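Local coordinates for cobalamin biosynthesis protein CobN (Mycobacterium tuberculosis, PDB 7C6O) that probably acts as the large catalytic subunit of cobaltochelatase, which inserts cobalt into a corrin ring in an ATP-dependent step of cobalamin biosynthesis, at residues D245-T250 with A277-P282; S884-S889 with D1072-Y1077; T937-G942 with F996-G1001. All coordinates share one frame; numbering follows the deposited sequence.

How the contacts relate
Read from the N terminus, contact 1 comes first: it closes a short connection of 26 residues and brings strand 246-249 beside the start of strand 283-289, inside a mixed sheet. It is complete long before the others begin, and its centre lies about 36 Å from the centre of each. Contact 2 opens at strand 880-885 and closes 182 residues later on helix 1072-1089. Contact 3, which pairs strands 935-940 and 995-997, is nested within that loop. The two meet directly, because strands 880-885 and 935-940 are neighbours in one sheet, where Val885 N lies 2.9 Å from Arg939 O, a probable hydrogen bond.

Contact 1: residues D245-T250 with A277-P282; sequences DAMVVT and AALDIP
Met247 lies across the end of Ile281, the two side chains meeting at about a right angle, with Met247 CG resting 3.5 Å from Ile281 CD1. Farther along the methionine, Met247 SD reaches Leu279 CD1 at 3.9 Å and again crosses the leucine chain nearly at right angles. SD rests against both methyls, Leu279 CD1 and Ile281 CD1, because chi1 (-65°) turns CG away from the carbonyl carbon, while the bend at chi3 brings only the terminal methyl round. Ile281 uses its other side too: its CB packs 3.5 Å from Asp245 O, and CG2 is close to the same oxygen. Pro282 closes over this backbone as well, its ring CD 3.5 Å from Asp245 O.

The polar tie is a single main-chain bond. Met247 N donates to Pro282 O over 2.9 Å, and the N-H points almost straight at its acceptor (167°). Ala246 CA adds a C-H···O approach to the same carbonyl. Next along, Met247 pairs through its backbone with Leu284, so the bond to Pro282 belongs to the parallel alignment of strand 246-249 with strand 283-289. On the other flank strand 190-196 continues the sheet, and Asp245 OD2 is held by Thr190 N. At the end of the turn 277-280, the carboxylate of Asp280 forms salt bridges with Arg813 and Arg818.

The chemistry is thus divided: one nearly linear amide bond helps to set the strand register, while a sulfur and aliphatic carbons pack the incoming loop against the buried strand without needing a polar partner.

Contact 2: residues S884-S889 with D1072-Y1077; sequences SVWGTS and DDYFQY
Trp886 drives its indole into helix 1072-1089, and the edge running from NE1 to CZ3 meets three residues of the helix in turn. From CB, a chi1 of -64° places CG anti to the carbonyl carbon, and the ring extends toward Asp1073, Tyr1074 and Tyr1077. On the pyrrole side, Trp886 NE1 sits over the centre of the Tyr1077 ring, 3.3 Å above its plane, with Tyr1077 CG the nearest atom. The five-membered ring and the phenol form a T-shaped pair with planes at 75°, the tryptophan giving its edge and the tyrosine its face. Next round the benzo ring, Trp886 CZ2 approaches the main-chain carbonyl Asp1073 O at 3.4 Å, near the indole plane. Trp886 CH2 then abuts Asp1073 CB at 3.5 Å and also stands over the centre of the Tyr1074 ring. Last, Trp886 CZ3 lies 3.7 Å from Tyr1074 CZ. The six-membered ring of Trp886 and the Tyr1074 ring thereby make a second edge-to-face pair, with planes 62° apart. One indole edge is therefore shared between two tyrosine faces a helical turn apart, which should restrict how far the ring can swing.

Water links the polar margins. One molecule hydrogen-bonds Ser884 OG, 2.7 Å away, and donates to Tyr1077 O; another joins Ser889 OG to Tyr1074 OH, a hydroxyl that also bonds His1066 NE2. Lys1059, on strand 1056-1061, makes a cation-pi contact with the indole.

Trp886 occupies the N-cap position of helix 887-893, directly after strand 880-885. The arrangement is an aromatic cluster at a strand-to-helix switch, joining a central strand in the parallel core of a mixed alpha/beta sheet to a helix packed against that sheet.

Contact 3: residues T937-G942 with F996-G1001; sequences TVRISG and FGSKPG
Phe996 and its neighbours across the sheet are joined by two main-chain bonds, each 2.8 Å long: Phe996 N donates to Val938 O, and Ile940 N donates to Phe996 O. The first is almost straight, at 172°; the second is a little more bent. Between them Arg939 CA-H also leans on Phe996 O, at 3.3 Å, so this carbonyl is gripped by an amide and approached by an alpha carbon. Past it, Gly997 CA lies 3.3 Å from Ile940 O in a similar C-H···O contact.

Side chains fill in around this ladder. Thr937 CG2 touches Phe996 CD2 at 4.0 Å, the methyl slanting to the ring. Arg939 starts out on the same face as Phe996, but a bend at chi2 (55°) turns the chain forward along the strand and toward the neighbouring one, where CD is 3.4 Å from Phe996 O and NE comes within 3.7 Å of Gly997 CA. Arg939 NH2 donates to a water at 2.9 Å, near the guanidinium plane, and that water also bonds Ser998 OG and, weakly, Ile940 O.

A second shell helps to position these groups. Arg939 NE also makes a weak bond to Ile940 O, within its own strand. Ser998 OG is additionally bonded to Gly1004 O, and the guanidinium makes a cation-pi contact with Tyr1026. Helix 1044-1051 packs on the face that carries Arg939 and Phe996, bringing Tyr1051 and Met1047 to them.

At the strand's end Ser941 is the N-cap of helix 942-947, its OG bonded to Phe944 N. Parallel neighbouring strands joined through intervening helices make this a beta-alpha-beta crossover, and the order 995-997, 935-940, 880-885, 1056-1061, 1094-1099 resembles a Rossmann-like, doubly wound sheet.

Contact 1: residues D245-T250 with A277-P282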
loop_
_atom_site.group_PDB
_atom_site.type_symbol
_atom_site.label_atom_id
_atom_site.label_comp_id
_atom_site.label_asym_id
_atom_site.label_seq_id
_atom_site.Cartn_x
_atom_site.Cartn_y
_atom_site.Cartn_z
ATOM N N ASP A 245 -14.474 24.849 7.117
ATOM C CA ASP A 245 -15.074 23.857 6.236
ATOM C C ASP A 245 -14.094 22.761 5.840
ATOM O O ASP A 245 -14.523 21.695 5.386
ATOM C CB ASP A 245 -15.624 24.540 4.984
ATOM C CG ASP A 245 -16.682 25.569 5.314
ATOM O OD1 ASP A 245 -17.695 25.190 5.940
ATOM O OD2 ASP A 245 -16.493 26.757 4.973
ATOM N N ALA A 246 -12.797 23.004 6.002
ATOM C CA ALA A 246 -11.766 22.002 5.780
ATOM C C ALA A 246 -10.494 22.493 6.454
ATOM O O ALA A 246 -10.334 23.689 6.714
ATOM C CB ALA A 246 -11.531 21.744 4.286
ATOM N N MET A 247 -9.592 21.556 6.736
ATOM C CA MET A 247 -8.331 21.846 7.408
ATOM C C MET A 247 -7.168 21.338 6.573
ATOM O O MET A 247 -7.154 20.169 6.175
ATOM C CB MET A 247 -8.256 21.184 8.786
ATOM C CG MET A 247 -9.245 21.670 9.815
ATOM S SD MET A 247 -9.150 20.617 11.279
ATOM C CE MET A 247 -7.430 20.843 11.729
ATOM N N VAL A 248 -6.190 22.205 6.329
ATOM C CA VAL A 248 -4.872 21.790 5.858
ATOM C C VAL A 248 -3.936 21.808 7.058
ATOM O O VAL A 248 -3.747 22.851 7.692
ATOM C CB VAL A 248 -4.349 22.702 4.739
ATOM C CG1 VAL A 248 -2.976 22.233 4.289
ATOM C CG2 VAL A 248 -5.315 22.723 3.564
ATOM N N VAL A 249 -3.352 20.658 7.382
ATOM C CA VAL A 249 -2.507 20.523 8.561
ATOM C C VAL A 249 -1.067 20.310 8.118
ATOM O O VAL A 249 -0.802 19.626 7.122
ATOM C CB VAL A 249 -2.983 19.384 9.485
ATOM C CG1 VAL A 249 -4.396 19.663 9.967
ATOM C CG2 VAL A 249 -2.909 18.037 8.780
ATOM N N THR A 250 -0.139 20.924 8.850
ATOM C CA THR A 250 1.290 20.736 8.629
ATOM C C THR A 250 1.972 20.193 9.878
ATOM O O THR A 250 3.198 20.282 10.004
ATOM C CB THR A 250 1.949 22.045 8.185
ATOM O OG1 THR A 250 1.888 23.002 9.249
ATOM C CG2 THR A 250 1.235 22.615 6.968
ATOM N N ALA A 277 -12.340 14.217 14.548
ATOM C CA ALA A 277 -13.408 13.654 13.729
ATOM C C ALA A 277 -14.745 14.322 14.017
ATOM O O ALA A 277 -15.593 14.421 13.123
ATOM C CB ALA A 277 -13.513 12.145 13.960
ATOM N N ALA A 278 -14.948 14.795 15.251
ATOM C CA ALA A 278 -16.208 15.441 15.603
ATOM C C ALA A 278 -16.452 16.694 14.773
ATOM O O ALA A 278 -17.607 17.070 14.546
ATOM C CB ALA A 278 -16.229 15.777 17.093
ATOM N N LEU A 279 -15.386 17.355 14.312
ATOM C CA LEU A 279 -15.558 18.500 13.423
ATOM C C LEU A 279 -16.222 18.091 12.115
ATOM O O LEU A 279 -16.928 18.898 11.497
ATOM C CB LEU A 279 -14.208 19.160 13.144
ATOM C CG LEU A 279 -13.388 19.637 14.345
ATOM C CD1 LEU A 279 -12.004 20.076 13.890
ATOM C CD2 LEU A 279 -14.100 20.768 15.076
ATOM N N ASP A 280 -16.008 16.845 11.685
ATOM C CA ASP A 280 -16.627 16.287 10.481
ATOM C C ASP A 280 -16.308 17.133 9.246
ATOM O O ASP A 280 -17.193 17.527 8.485
ATOM C CB ASP A 280 -18.139 16.129 10.663
ATOM C CG ASP A 280 -18.754 15.193 9.640
ATOM O OD1 ASP A 280 -18.021 14.337 9.099
ATOM O OD2 ASP A 280 -19.969 15.318 9.374
ATOM N N ILE A 281 -15.024 17.421 9.057
ATOM C CA ILE A 281 -14.565 18.140 7.870
ATOM C C ILE A 281 -13.358 17.407 7.306
ATOM O O ILE A 281 -12.695 16.633 8.015
ATOM C CB ILE A 281 -14.219 19.614 8.188
ATOM C CG1 ILE A 281 -13.125 19.693 9.251
ATOM C CG2 ILE A 281 -15.462 20.387 8.620
ATOM C CD1 ILE A 281 -12.706 21.113 9.569
ATOM N N PRO A 282 -13.056 17.609 6.023
ATOM C CA PRO A 282 -11.847 17.002 5.456
ATOM C C PRO A 282 -10.598 17.600 6.080
ATOM O O PRO A 282 -10.496 18.814 6.275
ATOM C CB PRO A 282 -11.943 17.339 3.962
ATOM C CG PRO A 282 -13.384 17.638 3.728
ATOM C CD PRO A 282 -13.865 18.279 4.992
#

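Contact 2: residues S884-S889 with D1072-Y1077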
loop_
_atom_site.group_PDB
_atom_site.type_symbol
_atom_site.label_atom_id
_atom_site.label_comp_id
_atom_site.label_asym_id
_atom_site.label_seq_id
_atom_site.Cartn_x
_atom_site.Cartn_y
_atom_site.Cartn_z
ATOM N N SER A 884 10.560 -12.613 -4.216
ATOM C CA SER A 884 9.821 -11.423 -4.614
ATOM C C SER A 884 9.058 -10.883 -3.411
ATOM O O SER A 884 8.375 -11.638 -2.712
ATOM C CB SER A 884 8.863 -11.739 -5.763
ATOM O OG SER A 884 9.577 -12.095 -6.934
ATOM N N VAL A 885 9.179 -9.578 -3.170
ATOM C CA VAL A 885 8.695 -8.954 -1.943
ATOM C C VAL A 885 7.829 -7.758 -2.312
ATOM O O VAL A 885 8.293 -6.848 -3.011
ATOM C CB VAL A 885 9.856 -8.522 -1.031
ATOM C CG1 VAL A 885 9.337 -7.746 0.160
ATOM C CG2 VAL A 885 10.655 -9.739 -0.576
ATOM N N TRP A 886 6.590 -7.745 -1.823
ATOM C CA TRP A 886 5.622 -6.705 -2.140
ATOM C C TRP A 886 5.286 -5.874 -0.908
ATOM O O TRP A 886 5.297 -6.370 0.222
ATOM C CB TRP A 886 4.327 -7.304 -2.696
ATOM C CG TRP A 886 4.478 -8.013 -4.002
ATOM C CD1 TRP A 886 5.466 -7.837 -4.926
ATOM C CD2 TRP A 886 3.608 -9.021 -4.529
ATOM N NE1 TRP A 886 5.263 -8.673 -5.999
ATOM C CE2 TRP A 886 4.128 -9.410 -5.780
ATOM C CE3 TRP A 886 2.441 -9.635 -4.064
ATOM C CZ2 TRP A 886 3.519 -10.383 -6.572
ATOM C CZ3 TRP A 886 1.837 -10.600 -4.851
ATOM C CH2 TRP A 886 2.377 -10.963 -6.092
ATOM N N GLY A 887 4.952 -4.605 -1.145
ATOM C CA GLY A 887 4.567 -3.738 -0.045
ATOM C C GLY A 887 3.256 -4.151 0.596
ATOM O O GLY A 887 3.108 -4.096 1.821
ATOM N N THR A 888 2.286 -4.574 -0.221
ATOM C CA THR A 888 1.003 -4.996 0.329
ATOM C C THR A 888 1.167 -6.204 1.243
ATOM O O THR A 888 0.450 -6.329 2.242
ATOM C CB THR A 888 0.007 -5.276 -0.806
ATOM O OG1 THR A 888 -1.320 -5.358 -0.274
ATOM C CG2 THR A 888 0.337 -6.576 -1.538
ATOM N N SER A 889 2.137 -7.077 0.947
ATOM C CA SER A 889 2.401 -8.223 1.811
ATOM C C SER A 889 2.985 -7.784 3.146
ATOM O O SER A 889 2.603 -8.308 4.199
ATOM C CB SER A 889 3.352 -9.195 1.113
ATOM O OG SER A 889 2.815 -9.640 -0.121
ATOM N N ASP A 1072 -2.592 -11.351 -11.621
ATOM C CA ASP A 1072 -1.488 -11.383 -12.571
ATOM C C ASP A 1072 -0.132 -11.203 -11.900
ATOM O O ASP A 1072 0.891 -11.562 -12.492
ATOM C CB ASP A 1072 -1.678 -10.289 -13.618
ATOM C CG ASP A 1072 -1.903 -8.929 -12.989
ATOM O OD1 ASP A 1072 -3.022 -8.680 -12.491
ATOM O OD2 ASP A 1072 -0.949 -8.124 -12.965
ATOM N N ASP A 1073 -0.099 -10.655 -10.686
ATOM C CA ASP A 1073 1.179 -10.281 -10.087
ATOM C C ASP A 1073 2.031 -11.496 -9.744
ATOM O O ASP A 1073 3.264 -11.410 -9.769
ATOM C CB ASP A 1073 0.938 -9.422 -8.849
ATOM C CG ASP A 1073 0.439 -8.036 -9.199
ATOM O OD1 ASP A 1073 1.022 -7.407 -10.110
ATOM O OD2 ASP A 1073 -0.541 -7.582 -8.576
ATOM N N TYR A 1074 1.407 -12.635 -9.435
ATOM C CA TYR A 1074 2.193 -13.804 -9.057
ATOM C C TYR A 1074 3.000 -14.327 -10.239
ATOM O O TYR A 1074 4.218 -14.508 -10.134
ATOM C CB TYR A 1074 1.288 -14.889 -8.466
ATOM C CG TYR A 1074 0.743 -14.490 -7.114
ATOM C CD1 TYR A 1074 1.498 -14.665 -5.961
ATOM C CD2 TYR A 1074 -0.511 -13.906 -6.994
ATOM C CE1 TYR A 1074 1.013 -14.282 -4.724
ATOM C CE2 TYR A 1074 -1.006 -13.523 -5.760
ATOM C CZ TYR A 1074 -0.240 -13.711 -4.631
ATOM O OH TYR A 1074 -0.730 -13.330 -3.403
ATOM N N PHE A 1075 2.357 -14.550 -11.389
ATOM C CA PHE A 1075 3.130 -15.062 -12.516
ATOM C C PHE A 1075 4.120 -14.020 -13.025
ATOM O O PHE A 1075 5.195 -14.383 -13.513
ATOM C CB PHE A 1075 2.202 -15.576 -13.633
ATOM C CG PHE A 1075 1.779 -14.533 -14.648
ATOM C CD1 PHE A 1075 2.606 -14.191 -15.713
ATOM C CD2 PHE A 1075 0.526 -13.946 -14.569
ATOM C CE1 PHE A 1075 2.208 -13.247 -16.651
ATOM C CE2 PHE A 1075 0.118 -13.006 -15.506
ATOM C CZ PHE A 1075 0.963 -12.654 -16.548
ATOM N N GLN A 1076 3.799 -12.732 -12.893
ATOM C CA GLN A 1076 4.724 -11.694 -13.343
ATOM C C GLN A 1076 6.019 -11.720 -12.540
ATOM O O GLN A 1076 7.117 -11.739 -13.109
ATOM C CB GLN A 1076 4.073 -10.319 -13.234
ATOM C CG GLN A 1076 3.045 -10.016 -14.296
ATOM C CD GLN A 1076 2.816 -8.526 -14.435
ATOM O OE1 GLN A 1076 3.593 -7.829 -15.085
ATOM N NE2 GLN A 1076 1.752 -8.029 -13.815
ATOM N N TYR A 1077 5.907 -11.713 -11.212
ATOM C CA TYR A 1077 7.088 -11.661 -10.354
ATOM C C TYR A 1077 7.701 -13.043 -10.162
ATOM O O TYR A 1077 8.893 -13.250 -10.423
ATOM C CB TYR A 1077 6.722 -11.046 -9.000
ATOM C CG TYR A 1077 6.572 -9.546 -9.039
ATOM C CD1 TYR A 1077 5.379 -8.958 -9.443
ATOM C CD2 TYR A 1077 7.624 -8.715 -8.675
ATOM C CE1 TYR A 1077 5.237 -7.584 -9.482
ATOM C CE2 TYR A 1077 7.491 -7.341 -8.711
ATOM C CZ TYR A 1077 6.297 -6.783 -9.114
ATOM O OH TYR A 1077 6.161 -5.418 -9.148
HETATM O O HOH W 1 10.384 -11.295 -9.352
HETATM O O HOH W 2 1.298 -11.947 -1.597
#

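Contact 3: residues T937-G942 with F996-G1001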
loop_
_atom_site.group_PDB
_atom_site.type_symbol
_atom_site.label_atom_id
_atom_site.label_comp_id
_atom_site.label_asym_id
_atom_site.label_seq_id
_atom_site.Cartn_x
_atom_site.Cartn_y
_atom_site.Cartn_z
ATOM N N THR A 937 18.731 -13.003 -3.260
ATOM C CA THR A 937 18.456 -11.943 -4.220
ATOM C C THR A 937 16.996 -11.542 -4.070
ATOM O O THR A 937 16.109 -12.401 -4.095
ATOM C CB THR A 937 18.743 -12.393 -5.656
ATOM O OG1 THR A 937 20.151 -12.597 -5.821
ATOM C CG2 THR A 937 18.275 -11.341 -6.649
ATOM N N VAL A 938 16.753 -10.247 -3.897
ATOM C CA VAL A 938 15.428 -9.725 -3.580
ATOM C C VAL A 938 14.942 -8.889 -4.751
ATOM O O VAL A 938 15.613 -7.935 -5.163
ATOM C CB VAL A 938 15.439 -8.889 -2.292
ATOM C CG1 VAL A 938 14.054 -8.312 -2.025
ATOM C CG2 VAL A 938 15.909 -9.728 -1.116
ATOM N N ARG A 939 13.770 -9.235 -5.278
ATOM C CA ARG A 939 13.043 -8.368 -6.197
ATOM C C ARG A 939 11.948 -7.661 -5.405
ATOM O O ARG A 939 10.977 -8.293 -4.977
ATOM C CB ARG A 939 12.456 -9.160 -7.365
ATOM C CG ARG A 939 11.497 -8.352 -8.236
ATOM C CD ARG A 939 12.130 -7.060 -8.764
ATOM N NE ARG A 939 11.171 -6.285 -9.550
ATOM C CZ ARG A 939 10.883 -6.530 -10.826
ATOM N NH1 ARG A 939 11.493 -7.518 -11.468
ATOM N NH2 ARG A 939 9.989 -5.782 -11.463
ATOM N N ILE A 940 12.116 -6.359 -5.195
ATOM C CA ILE A 940 11.092 -5.544 -4.556
ATOM C C ILE A 940 10.208 -4.956 -5.644
ATOM O O ILE A 940 10.629 -4.783 -6.792
ATOM C CB ILE A 940 11.704 -4.433 -3.674
ATOM C CG1 ILE A 940 12.568 -3.489 -4.514
ATOM C CG2 ILE A 940 12.508 -5.033 -2.518
ATOM C CD1 ILE A 940 13.137 -2.315 -3.733
ATOM N N SER A 941 8.964 -4.658 -5.289
ATOM C CA SER A 941 8.095 -3.960 -6.217
ATOM C C SER A 941 8.376 -2.462 -6.162
ATOM O O SER A 941 9.112 -1.969 -5.302
ATOM C CB SER A 941 6.628 -4.242 -5.896
ATOM O OG SER A 941 6.283 -3.742 -4.617
ATOM N N GLY A 942 7.788 -1.731 -7.110
ATOM C CA GLY A 942 7.878 -0.283 -7.062
ATOM C C GLY A 942 7.233 0.294 -5.817
ATOM O O GLY A 942 7.758 1.230 -5.209
ATOM N N PHE A 996 16.813 -5.642 -6.217
ATOM C CA PHE A 996 16.436 -5.108 -7.516
ATOM C C PHE A 996 14.954 -4.760 -7.509
ATOM O O PHE A 996 14.177 -5.317 -6.730
ATOM C CB PHE A 996 16.764 -6.107 -8.634
ATOM C CG PHE A 996 18.217 -6.492 -8.680
ATOM C CD1 PHE A 996 19.111 -5.780 -9.465
ATOM C CD2 PHE A 996 18.694 -7.544 -7.914
ATOM C CE1 PHE A 996 20.455 -6.122 -9.497
ATOM C CE2 PHE A 996 20.036 -7.891 -7.940
ATOM C CZ PHE A 996 20.915 -7.181 -8.734
ATOM N N GLY A 997 14.571 -3.818 -8.365
ATOM C CA GLY A 997 13.191 -3.387 -8.403
ATOM C C GLY A 997 12.860 -2.643 -9.677
ATOM O O GLY A 997 13.667 -2.570 -10.605
ATOM N N SER A 998 11.645 -2.093 -9.706
ATOM C CA SER A 998 11.189 -1.308 -10.844
ATOM C C SER A 998 12.121 -0.128 -11.095
ATOM O O SER A 998 12.784 0.372 -10.184
ATOM C CB SER A 998 9.765 -0.795 -10.602
ATOM O OG SER A 998 8.815 -1.846 -10.664
ATOM N N LYS A 999 12.168 0.311 -12.351
ATOM C CA LYS A 999 12.920 1.509 -12.693
ATOM C C LYS A 999 12.441 2.677 -11.833
ATOM O O LYS A 999 11.233 2.816 -11.597
ATOM C CB LYS A 999 12.748 1.840 -14.179
ATOM C CG LYS A 999 13.532 3.057 -14.654
ATOM C CD LYS A 999 13.431 3.240 -16.161
ATOM C CE LYS A 999 14.288 4.411 -16.630
ATOM N NZ LYS A 999 14.213 4.628 -18.103
ATOM N N PRO A 1000 13.354 3.509 -11.325
ATOM C CA PRO A 1000 12.935 4.664 -10.523
ATOM C C PRO A 1000 11.908 5.503 -11.264
ATOM O O PRO A 1000 12.018 5.734 -12.471
ATOM C CB PRO A 1000 14.238 5.441 -10.306
ATOM C CG PRO A 1000 15.304 4.429 -10.446
ATOM C CD PRO A 1000 14.819 3.420 -11.445
ATOM N N GLY A 1001 10.898 5.949 -10.527
ATOM C CA GLY A 1001 9.818 6.707 -11.105
ATOM C C GLY A 1001 8.766 5.884 -11.812
ATOM O O GLY A 1001 7.844 6.466 -12.395
HETATM O O HOH W 3 8.698 -4.073 -9.548
#